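Local coordinates for protein hyaluronidase (Thermobaculum terrenum, PDB 5DIY) that probably removes O-linked N-acetylglucosamine from proteins, as a glycoside hydrolase of family 84 with a TIM-barrel catalytic domain, at residues E11-K16 with P258-E263; P233-G238 with W370-W375; L24-F29 with A264-L269. All blocks are in the same frame, centred on the assembly; numbering follows the deposited sequence.

Contact 1 of 3, residues E11-K16 with P258-E263. With NAG (2-acetamido-2-deoxy-beta-D-glucopyranose), chain E.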
loop_
_atom_site.group_PDB
_atom_site.type_symbol
_atom_site.label_atom_id
_atom_site.label_comp_id
_atom_site.label_asym_id
_atom_site.label_seq_id
_atom_site.Cartn_x
_atom_site.Cartn_y
_atom_site.Cartn_z
ATOM N N GLU C 11 12.341 -1.339 1.211
ATOM C CA GLU C 11 11.700 -2.233 2.170
ATOM C C GLU C 11 11.625 -1.464 3.486
ATOM O O GLU C 11 12.485 -1.618 4.341
ATOM C CB GLU C 11 12.455 -3.559 2.321
ATOM C CG GLU C 11 11.715 -4.536 3.233
ATOM C CD GLU C 11 12.379 -5.894 3.379
ATOM O OE1 GLU C 11 13.286 -6.244 2.591
ATOM O OE2 GLU C 11 11.980 -6.628 4.313
ATOM N N GLY C 12 10.597 -0.623 3.610
ATOM C CA GLY C 12 10.438 0.310 4.735
ATOM C C GLY C 12 9.100 0.226 5.451
ATOM O O GLY C 12 8.696 1.163 6.142
ATOM N N PHE C 13 8.431 -0.912 5.316
ATOM C CA PHE C 13 7.078 -1.091 5.849
ATOM C C PHE C 13 7.120 -1.664 7.263
ATOM O O PHE C 13 8.161 -2.143 7.709
ATOM C CB PHE C 13 6.225 -1.969 4.915
ATOM C CG PHE C 13 6.867 -3.280 4.540
ATOM C CD1 PHE C 13 6.932 -4.328 5.450
ATOM C CD2 PHE C 13 7.428 -3.457 3.280
ATOM C CE1 PHE C 13 7.544 -5.522 5.112
ATOM C CE2 PHE C 13 8.036 -4.650 2.936
ATOM C CZ PHE C 13 8.095 -5.682 3.852
ATOM N N TYR C 14 5.989 -1.565 7.958
ATOM C CA TYR C 14 5.744 -2.292 9.203
ATOM C C TYR C 14 5.155 -3.655 8.835
ATOM O O TYR C 14 4.562 -3.818 7.763
ATOM C CB TYR C 14 4.753 -1.545 10.107
ATOM C CG TYR C 14 5.224 -0.206 10.663
ATOM C CD1 TYR C 14 5.123 0.963 9.907
ATOM C CD2 TYR C 14 5.737 -0.103 11.964
ATOM C CE1 TYR C 14 5.538 2.192 10.421
ATOM C CE2 TYR C 14 6.152 1.118 12.488
ATOM C CZ TYR C 14 6.054 2.261 11.715
ATOM O OH TYR C 14 6.459 3.472 12.234
ATOM N N GLY C 15 5.270 -4.610 9.750
ATOM C CA GLY C 15 4.871 -5.999 9.505
ATOM C C GLY C 15 6.046 -6.910 9.225
ATOM O O GLY C 15 7.199 -6.507 9.327
ATOM N N LYS C 16 5.733 -8.145 8.852
ATOM C CA LYS C 16 6.723 -9.208 8.663
ATOM C C LYS C 16 7.734 -8.837 7.581
ATOM O O LYS C 16 7.345 -8.662 6.428
ATOM C CB LYS C 16 6.011 -10.515 8.279
ATOM C CG LYS C 16 6.903 -11.745 8.219
ATOM C CD LYS C 16 6.179 -12.901 7.552
ATOM C CE LYS C 16 7.049 -14.141 7.500
ATOM N NZ LYS C 16 8.267 -13.937 6.672
ATOM N N PRO C 258 6.779 -1.293 -0.773
ATOM C CA PRO C 258 5.855 -2.341 -1.206
ATOM C C PRO C 258 5.092 -3.014 -0.070
ATOM O O PRO C 258 5.230 -2.640 1.094
ATOM C CB PRO C 258 6.789 -3.340 -1.893
ATOM C CG PRO C 258 8.066 -3.215 -1.132
ATOM C CD PRO C 258 8.124 -1.847 -0.531
ATOM N N MET C 259 4.281 -4.007 -0.417
ATOM C CA MET C 259 3.562 -4.794 0.582
ATOM C C MET C 259 4.500 -5.806 1.225
ATOM O O MET C 259 5.492 -6.230 0.615
ATOM C CB MET C 259 2.379 -5.531 -0.057
ATOM C CG MET C 259 1.347 -4.616 -0.702
ATOM S SD MET C 259 -0.094 -5.505 -1.318
ATOM C CE MET C 259 0.535 -6.083 -2.885
ATOM N N ALA C 260 4.165 -6.217 2.443
ATOM C CA ALA C 260 4.818 -7.377 3.074
ATOM C C ALA C 260 4.584 -8.695 2.291
ATOM O O ALA C 260 5.221 -9.702 2.590
ATOM C CB ALA C 260 4.359 -7.523 4.514
ATOM N N LEU C 261 3.645 -8.682 1.339
ATOM C CA LEU C 261 3.489 -9.713 0.305
ATOM C C LEU C 261 4.356 -9.385 -0.922
ATOM O O LEU C 261 3.946 -8.574 -1.763
ATOM C CB LEU C 261 2.012 -9.790 -0.125
ATOM C CG LEU C 261 0.967 -10.003 0.966
ATOM C CD1 LEU C 261 -0.424 -9.980 0.355
ATOM C CD2 LEU C 261 1.220 -11.305 1.702
ATOM N N PRO C 262 5.559 -9.992 -1.032
ATOM C CA PRO C 262 6.472 -9.590 -2.113
ATOM C C PRO C 262 6.052 -10.005 -3.515
ATOM O O PRO C 262 6.227 -9.237 -4.456
ATOM C CB PRO C 262 7.791 -10.295 -1.749
ATOM C CG PRO C 262 7.406 -11.413 -0.849
ATOM C CD PRO C 262 6.213 -10.921 -0.088
ATOM N N GLU C 263 5.544 -11.224 -3.657
ATOM C CA GLU C 263 5.147 -11.729 -4.967
ATOM C C GLU C 263 3.942 -10.944 -5.499
ATOM O O GLU C 263 3.918 -10.555 -6.668
ATOM C CB GLU C 263 4.857 -13.238 -4.902
ATOM C CG GLU C 263 4.854 -13.933 -6.252
ATOM C CD GLU C 263 6.212 -13.975 -6.926
ATOM O OE1 GLU C 263 7.248 -13.918 -6.233
ATOM O OE2 GLU C 263 6.241 -14.084 -8.166
HETATM C C1 NAG E . 4.770 5.679 7.572
HETATM C C2 NAG E . 6.189 5.077 7.570
HETATM C C3 NAG E . 6.326 3.792 6.749
HETATM C C4 NAG E . 4.987 3.083 6.643
HETATM C C5 NAG E . 4.018 3.992 5.904
HETATM C C6 NAG E . 2.618 3.378 5.747
HETATM C C7 NAG E . 7.216 6.701 6.011
HETATM C C8 NAG E . 8.356 7.666 5.838
HETATM N N2 NAG E . 7.189 6.066 7.184
HETATM O O3 NAG E . 7.296 2.943 7.374
HETATM O O4 NAG E . 5.125 1.876 5.893
HETATM O O5 NAG E . 3.928 5.301 6.477
HETATM O O6 NAG E . 2.071 2.960 7.000
HETATM O O7 NAG E . 6.378 6.531 5.136
HETATM O O HOH W 1 7.159 -10.377 4.420
#

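Contact 2 of 3, residues P233-G238 with W370-W375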
loop_
_atom_site.group_PDB
_atom_site.type_symbol
_atom_site.label_atom_id
_atom_site.label_comp_id
_atom_site.label_asym_id
_atom_site.label_seq_id
_atom_site.Cartn_x
_atom_site.Cartn_y
_atom_site.Cartn_z
ATOM N N PRO C 233 -6.071 -5.172 5.357
ATOM C CA PRO C 233 -7.210 -5.782 4.644
ATOM C C PRO C 233 -7.308 -5.497 3.134
ATOM O O PRO C 233 -7.997 -6.236 2.421
ATOM C CB PRO C 233 -8.419 -5.201 5.370
ATOM C CG PRO C 233 -7.932 -4.945 6.749
ATOM C CD PRO C 233 -6.518 -4.461 6.569
ATOM N N GLU C 234 -6.625 -4.456 2.656
ATOM C CA GLU C 234 -6.678 -4.059 1.246
ATOM C C GLU C 234 -5.593 -4.728 0.426
ATOM O O GLU C 234 -4.414 -4.625 0.767
ATOM C CB GLU C 234 -6.519 -2.550 1.134
ATOM C CG GLU C 234 -7.615 -1.779 1.839
ATOM C CD GLU C 234 -7.245 -0.343 2.149
ATOM O OE1 GLU C 234 -6.253 0.188 1.594
ATOM O OE2 GLU C 234 -7.978 0.254 2.955
ATOM N N LEU C 235 -5.987 -5.404 -0.657
ATOM C CA LEU C 235 -5.026 -5.948 -1.607
ATOM C C LEU C 235 -4.667 -4.865 -2.626
ATOM O O LEU C 235 -5.418 -4.617 -3.580
ATOM C CB LEU C 235 -5.562 -7.195 -2.309
ATOM C CG LEU C 235 -4.610 -7.874 -3.296
ATOM C CD1 LEU C 235 -3.356 -8.375 -2.592
ATOM C CD2 LEU C 235 -5.319 -9.005 -4.028
ATOM N N HIS C 236 -3.507 -4.245 -2.430
ATOM C CA HIS C 236 -3.043 -3.165 -3.305
ATOM C C HIS C 236 -2.322 -3.725 -4.520
ATOM O O HIS C 236 -1.087 -3.659 -4.615
ATOM C CB HIS C 236 -2.127 -2.203 -2.547
ATOM C CG HIS C 236 -2.812 -1.442 -1.457
ATOM N ND1 HIS C 236 -2.121 -0.820 -0.442
ATOM C CD2 HIS C 236 -4.123 -1.205 -1.220
ATOM C CE1 HIS C 236 -2.976 -0.218 0.366
ATOM N NE2 HIS C 236 -4.198 -0.440 -0.082
ATOM N N ILE C 237 -3.097 -4.263 -5.459
ATOM C CA ILE C 237 -2.535 -4.801 -6.704
ATOM C C ILE C 237 -2.769 -3.915 -7.929
ATOM O O ILE C 237 -2.313 -4.262 -9.014
ATOM C CB ILE C 237 -2.995 -6.254 -6.984
ATOM C CG1 ILE C 237 -4.523 -6.391 -6.926
ATOM C CG2 ILE C 237 -2.301 -7.200 -6.011
ATOM C CD1 ILE C 237 -5.054 -7.630 -7.619
ATOM N N GLY C 238 -3.442 -2.775 -7.760
ATOM C CA GLY C 238 -3.735 -1.876 -8.874
ATOM C C GLY C 238 -2.497 -1.176 -9.412
ATOM O O GLY C 238 -1.466 -1.137 -8.735
ATOM N N TRP C 370 -0.968 -18.011 -3.884
ATOM C CA TRP C 370 -0.849 -18.324 -2.451
ATOM C C TRP C 370 -0.947 -17.058 -1.584
ATOM O O TRP C 370 -1.621 -17.064 -0.562
ATOM C CB TRP C 370 0.464 -19.063 -2.145
ATOM C CG TRP C 370 0.613 -19.427 -0.697
ATOM C CD1 TRP C 370 0.157 -20.561 -0.088
ATOM C CD2 TRP C 370 1.246 -18.649 0.326
ATOM N NE1 TRP C 370 0.466 -20.540 1.254
ATOM C CE2 TRP C 370 1.135 -19.379 1.536
ATOM C CE3 TRP C 370 1.895 -17.405 0.340
ATOM C CZ2 TRP C 370 1.657 -18.907 2.753
ATOM C CZ3 TRP C 370 2.414 -16.931 1.555
ATOM C CH2 TRP C 370 2.289 -17.685 2.743
ATOM N N GLU C 371 -0.273 -15.982 -1.988
ATOM C CA GLU C 371 -0.299 -14.729 -1.207
ATOM C C GLU C 371 -1.684 -14.066 -1.175
ATOM O O GLU C 371 -2.120 -13.602 -0.124
ATOM C CB GLU C 371 0.754 -13.732 -1.706
ATOM C CG GLU C 371 2.158 -14.049 -1.219
ATOM C CD GLU C 371 3.213 -13.097 -1.739
ATOM O OE1 GLU C 371 2.866 -12.086 -2.392
ATOM O OE2 GLU C 371 4.412 -13.377 -1.517
ATOM N N ILE C 372 -2.376 -14.053 -2.310
ATOM C CA ILE C 372 -3.689 -13.402 -2.410
ATOM C C ILE C 372 -4.888 -14.309 -2.075
ATOM O O ILE C 372 -6.026 -13.905 -2.291
ATOM C CB ILE C 372 -3.896 -12.724 -3.794
ATOM C CG1 ILE C 372 -4.124 -13.740 -4.921
ATOM C CG2 ILE C 372 -2.712 -11.824 -4.124
ATOM C CD1 ILE C 372 -5.038 -13.208 -6.004
ATOM N N ARG C 373 -4.637 -15.508 -1.537
ATOM C CA ARG C 373 -5.699 -16.484 -1.266
ATOM C C ARG C 373 -6.797 -15.990 -0.316
ATOM O O ARG C 373 -7.971 -16.276 -0.557
ATOM C CB ARG C 373 -5.116 -17.807 -0.746
ATOM C CG ARG C 373 -6.111 -18.961 -0.703
ATOM C CD ARG C 373 -5.620 -20.102 0.172
ATOM N NE ARG C 373 -4.596 -20.902 -0.497
ATOM C CZ ARG C 373 -3.784 -21.776 0.103
ATOM N NH1 ARG C 373 -3.834 -21.986 1.420
ATOM N NH2 ARG C 373 -2.897 -22.443 -0.630
ATOM N N PRO C 374 -6.433 -15.259 0.765
ATOM C CA PRO C 374 -7.485 -14.740 1.652
ATOM C C PRO C 374 -8.502 -13.831 0.955
ATOM O O PRO C 374 -9.678 -13.830 1.329
ATOM C CB PRO C 374 -6.701 -13.956 2.708
ATOM C CG PRO C 374 -5.363 -14.602 2.723
ATOM C CD PRO C 374 -5.092 -14.960 1.297
ATOM N N TRP C 375 -8.048 -13.091 -0.054
ATOM C CA TRP C 375 -8.921 -12.224 -0.834
ATOM C C TRP C 375 -9.781 -13.054 -1.780
ATOM O O TRP C 375 -10.960 -12.761 -1.937
ATOM C CB TRP C 375 -8.112 -11.158 -1.589
ATOM C CG TRP C 375 -7.572 -10.092 -0.678
ATOM C CD1 TRP C 375 -8.185 -8.918 -0.343
ATOM C CD2 TRP C 375 -6.325 -10.107 0.032
ATOM N NE1 TRP C 375 -7.398 -8.200 0.521
ATOM C CE2 TRP C 375 -6.253 -8.907 0.772
ATOM C CE3 TRP C 375 -5.257 -11.010 0.104
ATOM C CZ2 TRP C 375 -5.149 -8.584 1.573
ATOM C CZ3 TRP C 375 -4.161 -10.691 0.910
ATOM C CH2 TRP C 375 -4.120 -9.488 1.633
#

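Contact 3 of 3, residues L24-F29 with A264-L269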
loop_
_atom_site.group_PDB
_atom_site.type_symbol
_atom_site.label_atom_id
_atom_site.label_comp_id
_atom_site.label_asym_id
_atom_site.label_seq_id
_atom_site.Cartn_x
_atom_site.Cartn_y
_atom_site.Cartn_z
ATOM N N LEU C 24 16.418 -11.723 -2.496
ATOM C CA LEU C 24 17.289 -12.149 -3.598
ATOM C C LEU C 24 16.503 -12.273 -4.903
ATOM O O LEU C 24 16.960 -11.827 -5.952
ATOM C CB LEU C 24 17.975 -13.484 -3.274
ATOM C CG LEU C 24 18.995 -13.469 -2.131
ATOM C CD1 LEU C 24 19.252 -14.884 -1.637
ATOM C CD2 LEU C 24 20.290 -12.793 -2.553
ATOM N N ASP C 25 15.323 -12.886 -4.812
ATOM C CA ASP C 25 14.385 -12.993 -5.933
ATOM C C ASP C 25 13.896 -11.612 -6.411
ATOM O O ASP C 25 13.854 -11.346 -7.609
ATOM C CB ASP C 25 13.199 -13.868 -5.515
ATOM C CG ASP C 25 12.197 -14.070 -6.629
ATOM O OD1 ASP C 25 12.409 -14.970 -7.470
ATOM O OD2 ASP C 25 11.191 -13.328 -6.655
ATOM N N MET C 26 13.535 -10.734 -5.476
ATOM C CA MET C 26 13.146 -9.363 -5.826
ATOM C C MET C 26 14.253 -8.627 -6.589
ATOM O O MET C 26 13.954 -7.866 -7.509
ATOM C CB MET C 26 12.738 -8.561 -4.582
ATOM C CG MET C 26 12.049 -7.229 -4.878
ATOM S SD MET C 26 10.526 -7.361 -5.851
ATOM C CE MET C 26 9.429 -8.145 -4.679
ATOM N N PHE C 27 15.522 -8.860 -6.235
ATOM C CA PHE C 27 16.633 -8.219 -6.957
ATOM C C PHE C 27 16.686 -8.645 -8.425
ATOM O O PHE C 27 17.024 -7.832 -9.290
ATOM C CB PHE C 27 17.993 -8.471 -6.284
ATOM C CG PHE C 27 18.133 -7.879 -4.895
ATOM C CD1 PHE C 27 17.290 -6.865 -4.422
ATOM C CD2 PHE C 27 19.152 -8.325 -4.062
ATOM C CE1 PHE C 27 17.451 -6.339 -3.148
ATOM C CE2 PHE C 27 19.317 -7.799 -2.784
ATOM C CZ PHE C 27 18.465 -6.807 -2.325
ATOM N N GLU C 28 16.342 -9.903 -8.702
ATOM C CA GLU C 28 16.235 -10.390 -10.086
ATOM C C GLU C 28 15.065 -9.732 -10.822
ATOM O O GLU C 28 15.221 -9.297 -11.961
ATOM C CB GLU C 28 16.106 -11.916 -10.127
ATOM C CG GLU C 28 17.376 -12.632 -9.683
ATOM C CD GLU C 28 17.211 -14.131 -9.490
ATOM O OE1 GLU C 28 16.064 -14.634 -9.424
ATOM O OE2 GLU C 28 18.251 -14.814 -9.385
ATOM N N PHE C 29 13.905 -9.652 -10.168
ATOM C CA PHE C 29 12.758 -8.900 -10.702
ATOM C C PHE C 29 13.115 -7.427 -10.967
ATOM O O PHE C 29 12.754 -6.870 -12.012
ATOM C CB PHE C 29 11.552 -9.001 -9.755
ATOM C CG PHE C 29 10.408 -8.089 -10.123
ATOM C CD1 PHE C 29 9.444 -8.493 -11.041
ATOM C CD2 PHE C 29 10.293 -6.824 -9.544
ATOM C CE1 PHE C 29 8.392 -7.649 -11.381
ATOM C CE2 PHE C 29 9.245 -5.978 -9.884
ATOM C CZ PHE C 29 8.292 -6.394 -10.805
ATOM N N ALA C 264 2.967 -10.683 -4.631
ATOM C CA ALA C 264 1.815 -9.839 -4.984
ATOM C C ALA C 264 2.226 -8.409 -5.343
ATOM O O ALA C 264 1.606 -7.798 -6.212
ATOM C CB ALA C 264 0.788 -9.830 -3.860
ATOM N N SER C 265 3.267 -7.886 -4.687
ATOM C CA SER C 265 3.786 -6.539 -4.989
ATOM C C SER C 265 4.342 -6.404 -6.402
ATOM O O SER C 265 4.369 -5.309 -6.948
ATOM C CB SER C 265 4.878 -6.116 -3.993
ATOM O OG SER C 265 4.368 -5.966 -2.688
ATOM N N LYS C 266 4.780 -7.509 -6.997
ATOM C CA LYS C 266 5.373 -7.471 -8.333
ATOM C C LYS C 266 4.441 -6.934 -9.411
ATOM O O LYS C 266 4.917 -6.369 -10.396
ATOM C CB LYS C 266 5.908 -8.844 -8.739
ATOM C CG LYS C 266 7.097 -9.304 -7.910
ATOM C CD LYS C 266 7.540 -10.688 -8.341
ATOM C CE LYS C 266 8.688 -11.210 -7.494
ATOM N NZ LYS C 266 9.172 -12.509 -8.050
ATOM N N LEU C 267 3.130 -7.108 -9.221
ATOM C CA LEU C 267 2.136 -6.613 -10.172
ATOM C C LEU C 267 2.151 -5.066 -10.247
ATOM O O LEU C 267 2.406 -4.519 -11.317
ATOM C CB LEU C 267 0.737 -7.196 -9.868
ATOM C CG LEU C 267 -0.172 -7.549 -11.043
ATOM C CD1 LEU C 267 -1.526 -7.998 -10.503
ATOM C CD2 LEU C 267 -0.330 -6.377 -11.997
ATOM N N PRO C 268 1.913 -4.361 -9.119
ATOM C CA PRO C 268 2.032 -2.893 -9.158
ATOM C C PRO C 268 3.454 -2.372 -9.343
ATOM O O PRO C 268 3.636 -1.336 -9.989
ATOM C CB PRO C 268 1.467 -2.450 -7.799
ATOM C CG PRO C 268 1.567 -3.645 -6.930
ATOM C CD PRO C 268 1.345 -4.811 -7.836
ATOM N N LEU C 269 4.451 -3.075 -8.801
ATOM C CA LEU C 269 5.861 -2.689 -9.005
ATOM C C LEU C 269 6.289 -2.749 -10.474
ATOM O O LEU C 269 7.071 -1.900 -10.925
ATOM C CB LEU C 269 6.812 -3.512 -8.125
ATOM C CG LEU C 269 6.746 -3.242 -6.613
ATOM C CD1 LEU C 269 7.654 -4.223 -5.886
ATOM C CD2 LEU C 269 7.104 -1.802 -6.266
#

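Contact 1 of 3, residues E11-K16 with P258-E263
F13 carries this contact by laying its ring against the backbone of P258-A260. The two loops follow neighbouring strands, 6-11 and 251-256, where the eight-stranded TIM barrel closes, and F13 packs between them. Its CG sits between the backbone N and the carbonyl carbon (chi1 52°). From there one ring face meets M259 C and A260 CA, both displaced toward the rim, with A260 CA 3.8 Å from F13 CZ. On the side of P258 the packing is tightest, F13 CD2 lying 3.2 Å from P258 O, while P258 CD approaches the same CD2 at 4.2 Å. Across the ring from CD2, F13 CE1 meets A260 CB at 3.8 Å.

Beyond A260 the contact opens to solvent. A260 CB still reaches K16 O at 3.7 Å, but the carbonyls of the two residues meet through a water, 2.6 Å from K16 O and 2.7 Å from A260 O, which may not serve both at once. The exposed K16 side chain turns its NZ to E19 in a salt bridge.

The loops thus meet by ring-on-backbone packing without a direct hydrogen bond, and polar backbone atoms of 11-16 serve the sugar site: G12 O accepts a 2.6 Å hydrogen bond from O3 of the bound N-acetylglucosamine, and Y14 N bonds to the sugar-binding D228.

Contact 2 of 3, residues P233-G238 with W370-W375
L235 and P233 meet the indole of W375 where the loop between TIM-barrel strands 218-222 and 251-256 touches the start of helix 373-398. The loop makes an inverse gamma turn centred on H236, closed by a weak I237 N to L235 O bond, and L235, just before the centre, points into the contact.

Its side chain can be followed outward. CB lies over the face of W375 in a CH-pi contact, 3.5 Å from the centroid of the five-membered ring and 10° off the ring normal. CG stands anti to the backbone N, and beyond it the chain forks toward I372, which it meets obliquely. CD1 touches I372 CG2 at 3.8 Å. CD2 meets the same methyl and also I372 CB, at 4.0 Å, with W375 CG 4.2 Å away. F307 of helix 301-308 packs on L235, I372 and W375 alike, completing an apolar cluster. I372 lies at the break between two helices, the first residue to leave helix 367-371 and the N-cap position of helix 373-398.

The side chains of H236 and E234 bond elsewhere: H236 NE2 donates to the anti lone pair of E234 OE1 at 2.7 Å, and E234 OE2 forms a salt bridge with R435. Across the contact the one hydrogen bond, with L235 CB on the ring face, restrains the indole's rotation. W375 NE1 donates to P233 O at 2.8 Å, standing 44° out of the carbonyl plane, with P233 O tilted 18° out of the plane of the indole.

Contact 3 of 3, residues L24-F29 with A264-L269
The F29 ring turns one face to K266, whose CG stands over its centre, 4.0 Å from the centroid and 10° off the normal, a CH-pi contact. The two residues join helices of the TIM-barrel outer layer, 20-32 after the first strand and 262-277 after the last, which run nearly parallel here, at 22°, with axes 11.7 Å apart. K266 CB lies over the same face, 3.8 Å from F29 CE1, while L269 CB approaches obliquely, 3.9 Å from F29 CE2. At the ring tip, F29 CZ comes within 3.4 Å of K266 O.

Beyond CG the K266 chain is fully extended, sliding past F29 in the opposite direction. K266 crosses D25 at about a right angle, and its NZ donates to the syn lone pair of D25 OD2 at 2.6 Å in a salt bridge. NZ has a second carboxylate partner in E263, so one cation probably offsets the repulsion between two neighbouring acids. An alanine at K266 would probably leave the D25 and E263 carboxylates facing each other without their shared cation, and open a gap over the centre of the F29 ring.

Toward the barrel wall the contact is apolar, and M26 and L269 both pack on I9 of strand 6-11. M26, bent along its chain, brings CE to 4.1 Å from K266 CG and SD to 4.3 Å from L269 CD1.

All three contacts are largely buried, but contact 1 runs out to a water-bridged edge at exposed K16, whereas no touching residue of contacts 2 and 3 is exposed. Contact 1 is at the active-site end of the barrel, contact 3 in its helical layer, and contact 2 where a barrel loop meets later helices. Contacts 1 and 3 close the same first-to-last seam: contact 1 lies just ahead of helix 262-277, which its second segment enters, and contact 3 uses the helix itself. The chemistry changes with place: ring on backbone beside the sugar, an indole N-H to carbonyl bond in contact 2, a charged pair in contact 3. E371 of contact 2 reaches both others, OE1 2.6 Å from A264 N and OE2 weakly bonded to E263 N.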